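PDB 2AFB: 2-keto-3-deoxygluconate kinase from Thermotoga maritima, which probably phosphorylates 2-keto-3-deoxygluconate with ATP, as a sugar kinase of the pfkB (ribokinase) family. Local coordinates for residues M22-P27 against I284-G289; G98-E103 against P326-V331; G45-V50 against G146-L151. All blocks are in the same frame, centred on the assembly; numbering follows the deposited sequence.

Contact 1. Residues M22-P27 against I284-G289; sequences MLRLSP and IVDRVG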
HETATM    1  N   MSE A  22      -5.197  12.059  20.654  1.00 26.83           N
HETATM    2  CA  MSE A  22      -6.239  11.523  19.830  1.00 30.92           C
HETATM    3  C   MSE A  22      -5.668  10.603  18.798  1.00 29.10           C
HETATM    4  O   MSE A  22      -4.528  10.776  18.366  1.00 27.85           O
HETATM    5  CB  MSE A  22      -6.970  12.624  19.084  1.00 26.82           C
HETATM    6  CG  MSE A  22      -7.697  13.499  19.971  1.00 35.41           C
HETATM    7 SE   MSE A  22      -8.457  15.007  19.032  1.00 44.96          SE
HETATM    8  CE  MSE A  22      -6.756  16.140  18.648  1.00 38.23           C
ATOM      9  N   LEU A  23      -6.504   9.662  18.379  1.00 26.22           N
ATOM     10  CA  LEU A  23      -6.255   8.925  17.138  1.00 24.69           C
ATOM     11  C   LEU A  23      -6.418   9.841  15.928  1.00 23.10           C
ATOM     12  O   LEU A  23      -7.473  10.455  15.784  1.00 22.55           O
ATOM     13  CB  LEU A  23      -7.254   7.792  17.010  1.00 22.96           C
ATOM     14  CG  LEU A  23      -7.257   7.063  15.630  1.00 20.05           C
ATOM     15  CD1 LEU A  23      -6.010   6.285  15.330  1.00 26.54           C
ATOM     16  CD2 LEU A  23      -8.462   6.130  15.563  1.00 28.95           C
ATOM     17  N   ARG A  24      -5.411   9.908  15.047  1.00 23.82           N
ATOM     18  CA  ARG A  24      -5.511  10.701  13.840  1.00 25.08           C
ATOM     19  C   ARG A  24      -5.629   9.805  12.592  1.00 23.06           C
ATOM     20  O   ARG A  24      -4.832   8.907  12.373  1.00 23.87           O
ATOM     21  CB  ARG A  24      -4.338  11.607  13.683  1.00 22.74           C
ATOM     22  CG  ARG A  24      -4.615  12.740  12.710  1.00 31.44           C
ATOM     23  CD  ARG A  24      -3.345  13.517  12.407  1.00 36.46           C
ATOM     24  NE  ARG A  24      -2.693  13.005  11.235  1.00 32.95           N
ATOM     25  CZ  ARG A  24      -1.638  13.534  10.624  1.00 38.21           C
ATOM     26  NH1 ARG A  24      -1.019  14.623  11.067  1.00 32.30           N
ATOM     27  NH2 ARG A  24      -1.198  12.936   9.524  1.00 31.35           N
ATOM     28  N   LEU A  25      -6.638  10.104  11.785  1.00 24.46           N
ATOM     29  CA  LEU A  25      -6.970   9.296  10.622  1.00 24.01           C
ATOM     30  C   LEU A  25      -6.874  10.203   9.423  1.00 26.85           C
ATOM     31  O   LEU A  25      -7.624  11.161   9.329  1.00 24.63           O
ATOM     32  CB  LEU A  25      -8.328   8.703  10.763  1.00 20.59           C
ATOM     33  CG  LEU A  25      -8.597   7.675  11.895  1.00 25.18           C
ATOM     34  CD1 LEU A  25     -10.035   7.302  11.818  1.00 25.82           C
ATOM     35  CD2 LEU A  25      -7.722   6.415  11.836  1.00 27.29           C
ATOM     36  N   SER A  26      -5.908   9.956   8.538  1.00 25.20           N
ATOM     37  CA  SER A  26      -5.727  10.816   7.363  1.00 25.21           C
ATOM     38  C   SER A  26      -5.663  10.000   6.094  1.00 24.82           C
ATOM     39  O   SER A  26      -4.994   8.971   6.094  1.00 23.90           O
ATOM     40  CB  SER A  26      -4.488  11.714   7.481  1.00 23.32           C
ATOM     41  OG  SER A  26      -3.368  10.925   7.851  1.00 30.31           O
ATOM     42  N   PRO A  27      -6.410  10.422   5.017  1.00 21.27           N
ATOM     43  CA  PRO A  27      -6.245   9.658   3.824  1.00 23.36           C
ATOM     44  C   PRO A  27      -4.819   9.866   3.254  1.00 23.64           C
ATOM     45  O   PRO A  27      -4.223  10.907   3.487  1.00 28.18           O
ATOM     46  CB  PRO A  27      -7.304  10.238   2.882  1.00 24.18           C
ATOM     47  CG  PRO A  27      -8.296  11.032   3.742  1.00 20.66           C
ATOM     48  CD  PRO A  27      -7.420  11.504   4.854  1.00 26.03           C
ATOM     49  N   ILE A 284       5.505  22.296   2.350  1.00 25.20           N
ATOM     50  CA  ILE A 284       4.994  21.547   3.462  1.00 26.41           C
ATOM     51  C   ILE A 284       4.678  20.073   3.125  1.00 27.06           C
ATOM     52  O   ILE A 284       4.080  19.796   2.100  1.00 26.47           O
ATOM     53  CB  ILE A 284       3.699  22.285   3.953  1.00 28.69           C
ATOM     54  CG1 ILE A 284       4.066  23.705   4.441  1.00 24.07           C
ATOM     55  CG2 ILE A 284       3.011  21.516   5.004  1.00 28.53           C
ATOM     56  CD1 ILE A 284       2.872  24.599   4.653  1.00 30.65           C
ATOM     57  N   VAL A 285       5.123  19.138   3.971  1.00 26.05           N
ATOM     58  CA  VAL A 285       4.698  17.729   3.938  1.00 28.16           C
ATOM     59  C   VAL A 285       3.488  17.532   4.925  1.00 29.52           C
ATOM     60  O   VAL A 285       2.442  16.951   4.575  1.00 29.15           O
ATOM     61  CB  VAL A 285       5.809  16.821   4.392  1.00 27.96           C
ATOM     62  CG1 VAL A 285       5.316  15.404   4.615  1.00 33.86           C
ATOM     63  CG2 VAL A 285       6.970  16.879   3.422  1.00 30.24           C
ATOM     64  N   ASP A 286       3.654  18.026   6.147  1.00 27.92           N
ATOM     65  CA  ASP A 286       2.623  17.928   7.190  1.00 29.39           C
ATOM     66  C   ASP A 286       2.844  19.024   8.217  1.00 27.37           C
ATOM     67  O   ASP A 286       3.688  18.873   9.089  1.00 29.66           O
ATOM     68  CB  ASP A 286       2.677  16.554   7.875  1.00 27.78           C
ATOM     69  CG  ASP A 286       1.371  16.193   8.650  1.00 37.56           C
ATOM     70  OD1 ASP A 286       0.595  17.123   9.098  1.00 33.07           O
ATOM     71  OD2 ASP A 286       1.142  14.950   8.795  1.00 35.52           O
ATOM     72  N   ARG A 287       2.048  20.092   8.147  1.00 29.44           N
ATOM     73  CA  ARG A 287       2.203  21.210   9.097  1.00 35.19           C
ATOM     74  C   ARG A 287       1.671  20.923  10.501  1.00 32.35           C
ATOM     75  O   ARG A 287       1.954  21.677  11.444  1.00 27.59           O
ATOM     76  CB  ARG A 287       1.542  22.480   8.574  1.00 34.69           C
ATOM     77  CG  ARG A 287       0.121  22.702   9.059  1.00 45.77           C
ATOM     78  CD  ARG A 287      -0.495  23.968   8.446  1.00 48.82           C
ATOM     79  NE  ARG A 287      -0.708  25.104   9.362  1.00 63.24           N
ATOM     80  CZ  ARG A 287      -1.590  26.101   9.128  1.00 67.46           C
ATOM     81  NH1 ARG A 287      -2.344  26.095   8.034  1.00 62.08           N
ATOM     82  NH2 ARG A 287      -1.742  27.116   9.983  1.00 61.61           N
ATOM     83  N   VAL A 288       0.877  19.872  10.647  1.00 30.62           N
ATOM     84  CA  VAL A 288       0.354  19.515  11.971  1.00 31.67           C
ATOM     85  C   VAL A 288       1.522  19.325  12.967  1.00 28.20           C
ATOM     86  O   VAL A 288       2.517  18.664  12.657  1.00 31.07           O
ATOM     87  CB  VAL A 288      -0.569  18.258  11.959  1.00 30.64           C
ATOM     88  CG1 VAL A 288      -1.062  17.938  13.382  1.00 32.62           C
ATOM     89  CG2 VAL A 288      -1.772  18.529  11.048  1.00 35.15           C
ATOM     90  N   GLY A 289       1.383  19.914  14.150  1.00 29.52           N
ATOM     91  CA  GLY A 289       2.432  19.805  15.204  1.00 31.15           C
ATOM     92  C   GLY A 289       3.512  20.878  15.160  1.00 31.16           C
ATOM     93  O   GLY A 289       4.374  20.934  16.048  1.00 33.63           O
TER

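Contact 2. Residues G98-E103 against P326-V331; sequences GIYFLE and PGDFVV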
ATOM      1  N   GLY A  98     -10.591   9.864  21.790  1.00 23.51           N
ATOM      2  CA  GLY A  98     -10.960  10.884  20.830  1.00 25.23           C
ATOM      3  C   GLY A  98     -10.263  10.643  19.517  1.00 24.87           C
ATOM      4  O   GLY A  98      -9.198  10.010  19.466  1.00 23.74           O
ATOM      5  N   ILE A  99     -10.902  11.113  18.451  1.00 26.20           N
ATOM      6  CA  ILE A  99     -10.429  10.922  17.108  1.00 25.69           C
ATOM      7  C   ILE A  99     -10.505  12.223  16.320  1.00 25.48           C
ATOM      8  O   ILE A  99     -11.441  13.004  16.494  1.00 26.34           O
ATOM      9  CB  ILE A  99     -11.333   9.904  16.310  1.00 24.89           C
ATOM     10  CG1 ILE A  99     -11.433   8.581  17.050  1.00 25.63           C
ATOM     11  CG2 ILE A  99     -10.802   9.782  14.902  1.00 26.62           C
ATOM     12  CD1 ILE A  99     -12.410   7.569  16.380  1.00 25.01           C
ATOM     13  N   TYR A 100      -9.561  12.427  15.406  1.00 27.17           N
ATOM     14  CA  TYR A 100      -9.784  13.366  14.346  1.00 27.61           C
ATOM     15  C   TYR A 100      -9.366  12.862  13.008  1.00 28.60           C
ATOM     16  O   TYR A 100      -8.393  12.112  12.897  1.00 24.79           O
ATOM     17  CB  TYR A 100      -9.173  14.728  14.634  1.00 31.82           C
ATOM     18  CG  TYR A 100      -7.685  14.938  14.551  1.00 27.59           C
ATOM     19  CD1 TYR A 100      -6.818  14.423  15.518  1.00 33.72           C
ATOM     20  CD2 TYR A 100      -7.138  15.715  13.527  1.00 35.82           C
ATOM     21  CE1 TYR A 100      -5.446  14.697  15.479  1.00 32.82           C
ATOM     22  CE2 TYR A 100      -5.768  16.012  13.484  1.00 35.29           C
ATOM     23  CZ  TYR A 100      -4.925  15.507  14.461  1.00 40.88           C
ATOM     24  OH  TYR A 100      -3.560  15.765  14.396  1.00 33.84           O
ATOM     25  N   PHE A 101     -10.157  13.260  12.007  1.00 25.83           N
ATOM     26  CA  PHE A 101      -9.880  12.919  10.618  1.00 27.94           C
ATOM     27  C   PHE A 101      -9.250  14.140  10.001  1.00 28.64           C
ATOM     28  O   PHE A 101      -9.741  15.236  10.154  1.00 30.90           O
ATOM     29  CB  PHE A 101     -11.145  12.589   9.865  1.00 24.68           C
ATOM     30  CG  PHE A 101     -11.908  11.431  10.434  1.00 29.12           C
ATOM     31  CD1 PHE A 101     -12.676  11.593  11.542  1.00 24.69           C
ATOM     32  CD2 PHE A 101     -11.834  10.157   9.864  1.00 22.00           C
ATOM     33  CE1 PHE A 101     -13.383  10.527  12.092  1.00 31.90           C
ATOM     34  CE2 PHE A 101     -12.550   9.093  10.413  1.00 25.01           C
ATOM     35  CZ  PHE A 101     -13.304   9.288  11.548  1.00 21.68           C
ATOM     36  N   LEU A 102      -8.174  13.945   9.288  1.00 26.70           N
ATOM     37  CA  LEU A 102      -7.467  15.038   8.669  1.00 27.92           C
ATOM     38  C   LEU A 102      -7.267  14.800   7.185  1.00 24.70           C
ATOM     39  O   LEU A 102      -6.705  13.761   6.780  1.00 27.15           O
ATOM     40  CB  LEU A 102      -6.106  15.200   9.345  1.00 26.83           C
ATOM     41  CG  LEU A 102      -5.159  16.149   8.592  1.00 29.45           C
ATOM     42  CD1 LEU A 102      -5.605  17.562   8.875  1.00 35.57           C
ATOM     43  CD2 LEU A 102      -3.688  15.925   9.093  1.00 32.25           C
ATOM     44  N   GLU A 103      -7.724  15.763   6.374  1.00 27.01           N
ATOM     45  CA  GLU A 103      -7.450  15.808   4.950  1.00 28.30           C
ATOM     46  C   GLU A 103      -6.340  16.774   4.799  1.00 29.87           C
ATOM     47  O   GLU A 103      -6.485  17.953   5.124  1.00 33.41           O
ATOM     48  CB  GLU A 103      -8.606  16.331   4.139  1.00 30.02           C
ATOM     49  CG  GLU A 103      -9.807  15.424   4.045  1.00 34.43           C
ATOM     50  CD  GLU A 103     -10.960  16.037   3.216  1.00 33.05           C
ATOM     51  OE1 GLU A 103     -11.040  17.301   3.101  1.00 34.25           O
ATOM     52  OE2 GLU A 103     -11.800  15.250   2.714  1.00 35.97           O
ATOM     53  N   PRO A 326       5.896  13.707   8.274  1.00 28.54           N
ATOM     54  CA  PRO A 326       4.553  13.142   8.382  1.00 26.76           C
ATOM     55  C   PRO A 326       4.197  12.806   9.830  1.00 26.96           C
ATOM     56  O   PRO A 326       5.051  12.374  10.588  1.00 28.71           O
ATOM     57  CB  PRO A 326       4.623  11.858   7.540  1.00 25.45           C
ATOM     58  CG  PRO A 326       5.745  12.091   6.557  1.00 28.71           C
ATOM     59  CD  PRO A 326       6.734  12.932   7.319  1.00 29.69           C
ATOM     60  N   GLY A 327       2.967  13.136  10.224  1.00 25.04           N
ATOM     61  CA  GLY A 327       2.487  12.903  11.575  1.00 26.69           C
ATOM     62  C   GLY A 327       2.504  14.133  12.441  1.00 27.71           C
ATOM     63  O   GLY A 327       2.682  15.250  11.949  1.00 29.78           O
ATOM     64  N   ASP A 328       2.275  13.922  13.740  1.00 26.62           N
ATOM     65  CA  ASP A 328       2.104  15.018  14.691  1.00 29.00           C
ATOM     66  C   ASP A 328       3.405  15.261  15.504  1.00 28.20           C
ATOM     67  O   ASP A 328       3.633  16.350  16.028  1.00 28.46           O
ATOM     68  CB  ASP A 328       0.931  14.723  15.674  1.00 25.56           C
ATOM     69  CG  ASP A 328      -0.457  14.744  15.029  1.00 37.73           C
ATOM     70  OD1 ASP A 328      -0.565  14.651  13.814  1.00 37.98           O
ATOM     71  OD2 ASP A 328      -1.479  14.837  15.761  1.00 39.20           O
ATOM     72  N   PHE A 329       4.232  14.234  15.635  1.00 26.72           N
ATOM     73  CA  PHE A 329       5.417  14.299  16.475  1.00 28.03           C
ATOM     74  C   PHE A 329       6.638  14.581  15.578  1.00 29.13           C
ATOM     75  O   PHE A 329       6.703  14.115  14.445  1.00 31.39           O
ATOM     76  CB  PHE A 329       5.615  12.916  17.128  1.00 27.03           C
ATOM     77  CG  PHE A 329       4.650  12.559  18.239  1.00 28.52           C
ATOM     78  CD1 PHE A 329       3.564  13.365  18.609  1.00 29.12           C
ATOM     79  CD2 PHE A 329       4.804  11.338  18.900  1.00 26.56           C
ATOM     80  CE1 PHE A 329       2.703  12.982  19.627  1.00 21.83           C
ATOM     81  CE2 PHE A 329       3.941  10.973  19.940  1.00 28.21           C
ATOM     82  CZ  PHE A 329       2.914  11.808  20.315  1.00 27.48           C
ATOM     83  N   VAL A 330       7.623  15.308  16.084  1.00 29.05           N
ATOM     84  CA  VAL A 330       8.905  15.427  15.403  1.00 27.76           C
ATOM     85  C   VAL A 330       9.666  14.106  15.522  1.00 27.95           C
ATOM     86  O   VAL A 330       9.510  13.349  16.496  1.00 27.91           O
ATOM     87  CB  VAL A 330       9.837  16.538  15.993  1.00 27.28           C
ATOM     88  CG1 VAL A 330       9.191  17.897  15.910  1.00 29.26           C
ATOM     89  CG2 VAL A 330      10.285  16.223  17.446  1.00 26.54           C
ATOM     90  N   VAL A 331      10.459  13.825  14.502  1.00 26.73           N
ATOM     91  CA  VAL A 331      11.539  12.850  14.567  1.00 24.16           C
ATOM     92  C   VAL A 331      12.753  13.698  14.229  1.00 27.60           C
ATOM     93  O   VAL A 331      12.958  14.022  13.062  1.00 27.71           O
ATOM     94  CB  VAL A 331      11.354  11.724  13.494  1.00 24.46           C
ATOM     95  CG1 VAL A 331      12.500  10.786  13.453  1.00 28.59           C
ATOM     96  CG2 VAL A 331      10.052  10.982  13.718  1.00 27.99           C
TER

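Contact 3. Residues G45-V50 against G146-L151; sequences GAEANV and GITPPL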
ATOM      1  N   GLY A  45      -1.651  15.233  19.581  1.00 24.21           N
ATOM      2  CA  GLY A  45      -2.400  16.255  20.352  1.00 25.26           C
ATOM      3  C   GLY A  45      -1.385  17.282  20.820  1.00 27.81           C
ATOM      4  O   GLY A  45      -0.242  16.934  21.049  1.00 27.94           O
ATOM      5  N   ALA A  46      -1.808  18.533  21.004  1.00 30.08           N
ATOM      6  CA  ALA A  46      -0.895  19.686  21.239  1.00 30.35           C
ATOM      7  C   ALA A  46       0.171  19.408  22.322  1.00 30.03           C
ATOM      8  O   ALA A  46       1.389  19.432  22.052  1.00 28.08           O
ATOM      9  CB  ALA A  46      -1.717  20.932  21.613  1.00 33.78           C
ATOM     10  N   GLU A  47      -0.300  19.081  23.520  1.00 28.61           N
ATOM     11  CA  GLU A  47       0.596  18.799  24.643  1.00 25.38           C
ATOM     12  C   GLU A  47       1.309  17.455  24.540  1.00 22.96           C
ATOM     13  O   GLU A  47       2.473  17.344  24.950  1.00 27.57           O
ATOM     14  CB  GLU A  47      -0.111  18.974  25.995  1.00 28.10           C
ATOM     15  CG  GLU A  47      -0.871  20.322  26.142  1.00 29.08           C
ATOM     16  CD  GLU A  47      -2.346  20.245  25.705  1.00 36.14           C
ATOM     17  OE1 GLU A  47      -2.762  19.264  25.007  1.00 31.38           O
ATOM     18  OE2 GLU A  47      -3.085  21.174  26.065  1.00 35.99           O
ATOM     19  N   ALA A  48       0.704  16.469  23.882  1.00 26.07           N
ATOM     20  CA  ALA A  48       1.421  15.219  23.615  1.00 23.73           C
ATOM     21  C   ALA A  48       2.591  15.457  22.680  1.00 24.41           C
ATOM     22  O   ALA A  48       3.655  14.896  22.874  1.00 25.17           O
ATOM     23  CB  ALA A  48       0.516  14.089  23.083  1.00 23.28           C
ATOM     24  N   ASN A  49       2.381  16.291  21.680  1.00 23.74           N
ATOM     25  CA  ASN A  49       3.389  16.590  20.698  1.00 25.47           C
ATOM     26  C   ASN A  49       4.604  17.306  21.351  1.00 24.55           C
ATOM     27  O   ASN A  49       5.774  17.050  21.009  1.00 28.79           O
ATOM     28  CB  ASN A  49       2.811  17.451  19.587  1.00 22.42           C
ATOM     29  CG  ASN A  49       1.620  16.808  18.830  1.00 30.44           C
ATOM     30  OD1 ASN A  49       1.373  15.604  18.886  1.00 27.27           O
ATOM     31  ND2 ASN A  49       0.892  17.652  18.096  1.00 24.39           N
ATOM     32  N   VAL A  50       4.325  18.142  22.327  1.00 24.27           N
ATOM     33  CA  VAL A  50       5.371  18.840  23.095  1.00 24.62           C
ATOM     34  C   VAL A  50       6.195  17.837  23.885  1.00 20.21           C
ATOM     35  O   VAL A  50       7.435  17.872  23.882  1.00 24.47           O
ATOM     36  CB  VAL A  50       4.756  19.921  24.020  1.00 24.74           C
ATOM     37  CG1 VAL A  50       5.836  20.561  24.911  1.00 25.38           C
ATOM     38  CG2 VAL A  50       4.066  20.959  23.192  1.00 23.28           C
ATOM     39  N   GLY A 146      -4.351  26.035  25.810  1.00 30.80           N
ATOM     40  CA  GLY A 146      -5.770  26.479  25.883  1.00 28.06           C
ATOM     41  C   GLY A 146      -6.801  25.586  25.171  1.00 28.00           C
ATOM     42  O   GLY A 146      -8.020  25.791  25.257  1.00 30.21           O
ATOM     43  N   ILE A 147      -6.324  24.588  24.451  1.00 31.99           N
ATOM     44  CA  ILE A 147      -7.212  23.610  23.873  1.00 32.63           C
ATOM     45  C   ILE A 147      -7.904  22.811  24.970  1.00 32.71           C
ATOM     46  O   ILE A 147      -9.052  22.413  24.806  1.00 34.40           O
ATOM     47  CB  ILE A 147      -6.435  22.666  22.944  1.00 33.33           C
ATOM     48  CG1 ILE A 147      -6.221  23.358  21.600  1.00 38.41           C
ATOM     49  CG2 ILE A 147      -7.193  21.364  22.714  1.00 36.36           C
ATOM     50  CD1 ILE A 147      -5.015  22.897  20.901  1.00 44.92           C
ATOM     51  N   THR A 148      -7.228  22.586  26.091  1.00 29.73           N
ATOM     52  CA  THR A 148      -7.712  21.637  27.101  1.00 31.10           C
ATOM     53  C   THR A 148      -8.894  22.040  28.020  1.00 31.29           C
ATOM     54  O   THR A 148      -9.803  21.275  28.211  1.00 33.74           O
ATOM     55  CB  THR A 148      -6.522  21.175  27.942  1.00 29.53           C
ATOM     56  OG1 THR A 148      -5.576  20.596  27.046  1.00 31.06           O
ATOM     57  CG2 THR A 148      -6.952  20.104  28.919  1.00 37.35           C
ATOM     58  N   PRO A 149      -8.875  23.243  28.610  1.00 30.57           N
ATOM     59  CA  PRO A 149      -9.968  23.579  29.504  1.00 30.38           C
ATOM     60  C   PRO A 149     -11.365  23.334  28.919  1.00 26.52           C
ATOM     61  O   PRO A 149     -12.204  22.759  29.599  1.00 28.68           O
ATOM     62  CB  PRO A 149      -9.729  25.072  29.817  1.00 30.74           C
ATOM     63  CG  PRO A 149      -8.228  25.221  29.727  1.00 30.31           C
ATOM     64  CD  PRO A 149      -7.861  24.313  28.542  1.00 35.73           C
ATOM     65  N   PRO A 150     -11.618  23.764  27.668  1.00 25.88           N
ATOM     66  CA  PRO A 150     -12.973  23.595  27.156  1.00 26.92           C
ATOM     67  C   PRO A 150     -13.334  22.181  26.739  1.00 29.50           C
ATOM     68  O   PRO A 150     -14.445  21.967  26.299  1.00 31.00           O
ATOM     69  CB  PRO A 150     -13.009  24.520  25.941  1.00 27.42           C
ATOM     70  CG  PRO A 150     -11.594  24.704  25.530  1.00 27.77           C
ATOM     71  CD  PRO A 150     -10.711  24.358  26.660  1.00 25.81           C
ATOM     72  N   LEU A 151     -12.430  21.211  26.843  1.00 30.75           N
ATOM     73  CA  LEU A 151     -12.787  19.861  26.353  1.00 30.66           C
ATOM     74  C   LEU A 151     -13.828  19.163  27.195  1.00 30.53           C
ATOM     75  O   LEU A 151     -14.603  18.372  26.670  1.00 33.56           O
ATOM     76  CB  LEU A 151     -11.570  18.960  26.244  1.00 28.75           C
ATOM     77  CG  LEU A 151     -10.544  19.499  25.271  1.00 28.01           C
ATOM     78  CD1 LEU A 151      -9.285  18.646  25.283  1.00 37.58           C
ATOM     79  CD2 LEU A 151     -11.177  19.614  23.879  1.00 29.67           C
TER
HETATM   80  O   HOH W   1      -5.363  18.870  24.770  1.00 19.94           O

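Contact 1. Residues M22-P27 against I284-G289
Arg-24 on strand 22-26 reaches over to Asp-286 and Val-288 in the loop before helix 290-304. The tight part is a buried salt bridge. The guanidinium comes end-on, and both terminal nitrogens grip a single oxygen. NH1 of Arg-24 lies 3.2 Å from OD2 of Asp-286, and NH2 of Arg-24 lies the same 3.2 Å from that OD2. The oxygen sits in the guanidinium plane, at its edge. Both nitrogens approach OD2 on its syn side. Because both bonds end on OD2, this is not a two-by-two pairing; the planes are also turned 39° apart. The Arg-24 chain is bent at its third torsion (chi3 93°), which turns the guanidinium toward Asp-286. NH1 of Arg-24 also touches the branched carbon of Val-288, with CB 3.8 Å away.

Asp-286 is held from its own loop as well. Its OD1 accepts from N of Val-288 at 3.2 Å, an Asx turn. Its OD2 also takes N of Gly-327, and NH1 of Arg-24 is held more closely still by Asp-328. With an alanine in place of Asp-286, the guanidinium of Arg-24 would probably lose one of its two carboxylate mates, and the amides of Val-288 and Gly-327 their acceptor.

The loose side is the outer part of the loop, which turns outward at exposed Arg-287. Val-285 is partly exposed and packs on Ala-106 of a third subunit.

The sequence here, Asp-Arg-Val-Gly, runs into Ala-Gly-Asp at the start of helix 290-304. It resembles the DTxGAGD signature of pfkB kinases, with Arg in place of the usual Thr. In relatives that signature builds the anion hole, and it probably does so here, tied to a strand of the lid sheet.

Contact 2. Residues G98-E103 against P326-V331
Tyr-100 and Asp-328 meet through a single polar bond, and nearly all the area buried between the two segments lies on this pair.

The hydrogen bond comes first. OH of Tyr-100 donates to OD2 of Asp-328 over a short 2.7 Å. OD2 is met on its syn side, 21° out of the carboxylate plane. The second oxygen is not far off, with OD1 of Asp-328 3.2 Å from the OH of Tyr-100. OD2 lies at the edge of the ring, in its plane. The side chains come from opposite directions, and ring and carboxylate are turned 40° apart. The ring leaves the strand with CG between the backbone N and the carbonyl carbon (chi1 74°), which carries the phenol off the sheet to the loop.

The ionic part lies just outside. OD1 of Asp-328 forms a salt bridge with Arg-24 on the neighbouring strand, so the two carboxylate oxygens have different partners.

Apolar packing frames the polar pair. Tyr-100 lies on Met-22, Val-113 and Val-288.

Hydrogen bonds between subunits hold the loop backbone. Arg-32 and Gln-35 of a third subunit donate to the carbonyls of Val-331 and Pro-326.

Both partners are buried. A donated phenol proton and a nearby arginine are consistent with an ionised Asp-328, its negative charge probably balanced by Arg-24 and stabilised by the tyrosine hydroxyl, and the bond would probably hold the phenol end in place.

Contact 3. Residues G45-V50 against G146-L151
Glu-47, in the first turn of helix 46-56, touches Thr-148 in the loop after strand 139-145. From CB the chain first turns so that CG is anti to the carbonyl carbon (chi1 -50°). It then bends at CG (chi2 92°), and this swings the carboxylate over to the loop. This side chain also packs on Phe-63 of strand 60-67. CD of Glu-47 is 3.5 Å from OG1 of Thr-148, but the bonding is left to the oxygens. OE2 of Glu-47 accepts the hydroxyl proton of OG1 of Thr-148 at 2.7 Å. That donor stands above the carboxylate plane, 37° out of it. The hydroxyl of Ser-145, just before the loop, bonds both OE2 of Glu-47 and the backbone N of Ile-147. OE1 of Glu-47 turns to a water 2.6 Å away, which donates to it.

The same water donates to OG1 of Thr-148, at 2.9 Å. Water, hydroxyl and carboxylate therefore close a small ring.

Segment 45-50 belongs to the glycine-rich stretch Gly-Gly-Ala-Glu-Ala-Asn, which resembles the N-terminal signature of pfkB kinases. It lies where lid strand 38-44 passes into helix 46-56. The loop 146-151 follows a parallel strand of the Rossmann-like core.

Beside the polar pair is an apolar touch. CD1 of Ile-147 meets CB of Ala-46 at 3.9 Å, tip to tip. Leu-155 and Leu-159 of helix 155-169 also pack against Thr-148.

In the fold
From the N terminus the chain passes lid strand 22-26, the helix start at 45-50 and lid strand 99-103 before any loop closes. Contact 3 closes first, when 146-151 comes back to 45-50. Contact 1 closes next, at 284-289, and encloses contact 3 along the chain. Contact 2 closes last, at 326-331, and crosses both of the others. Contacts 1 and 2 start from neighbouring strands of the four-stranded lid sheet and end on two loops of the main domain. Backbone hydrogen bonds join those two strands, 22-26 and 99-103. Contact 3 lies further into the core, where Asn-49 touches Gly-289, Asp-328 and Phe-329.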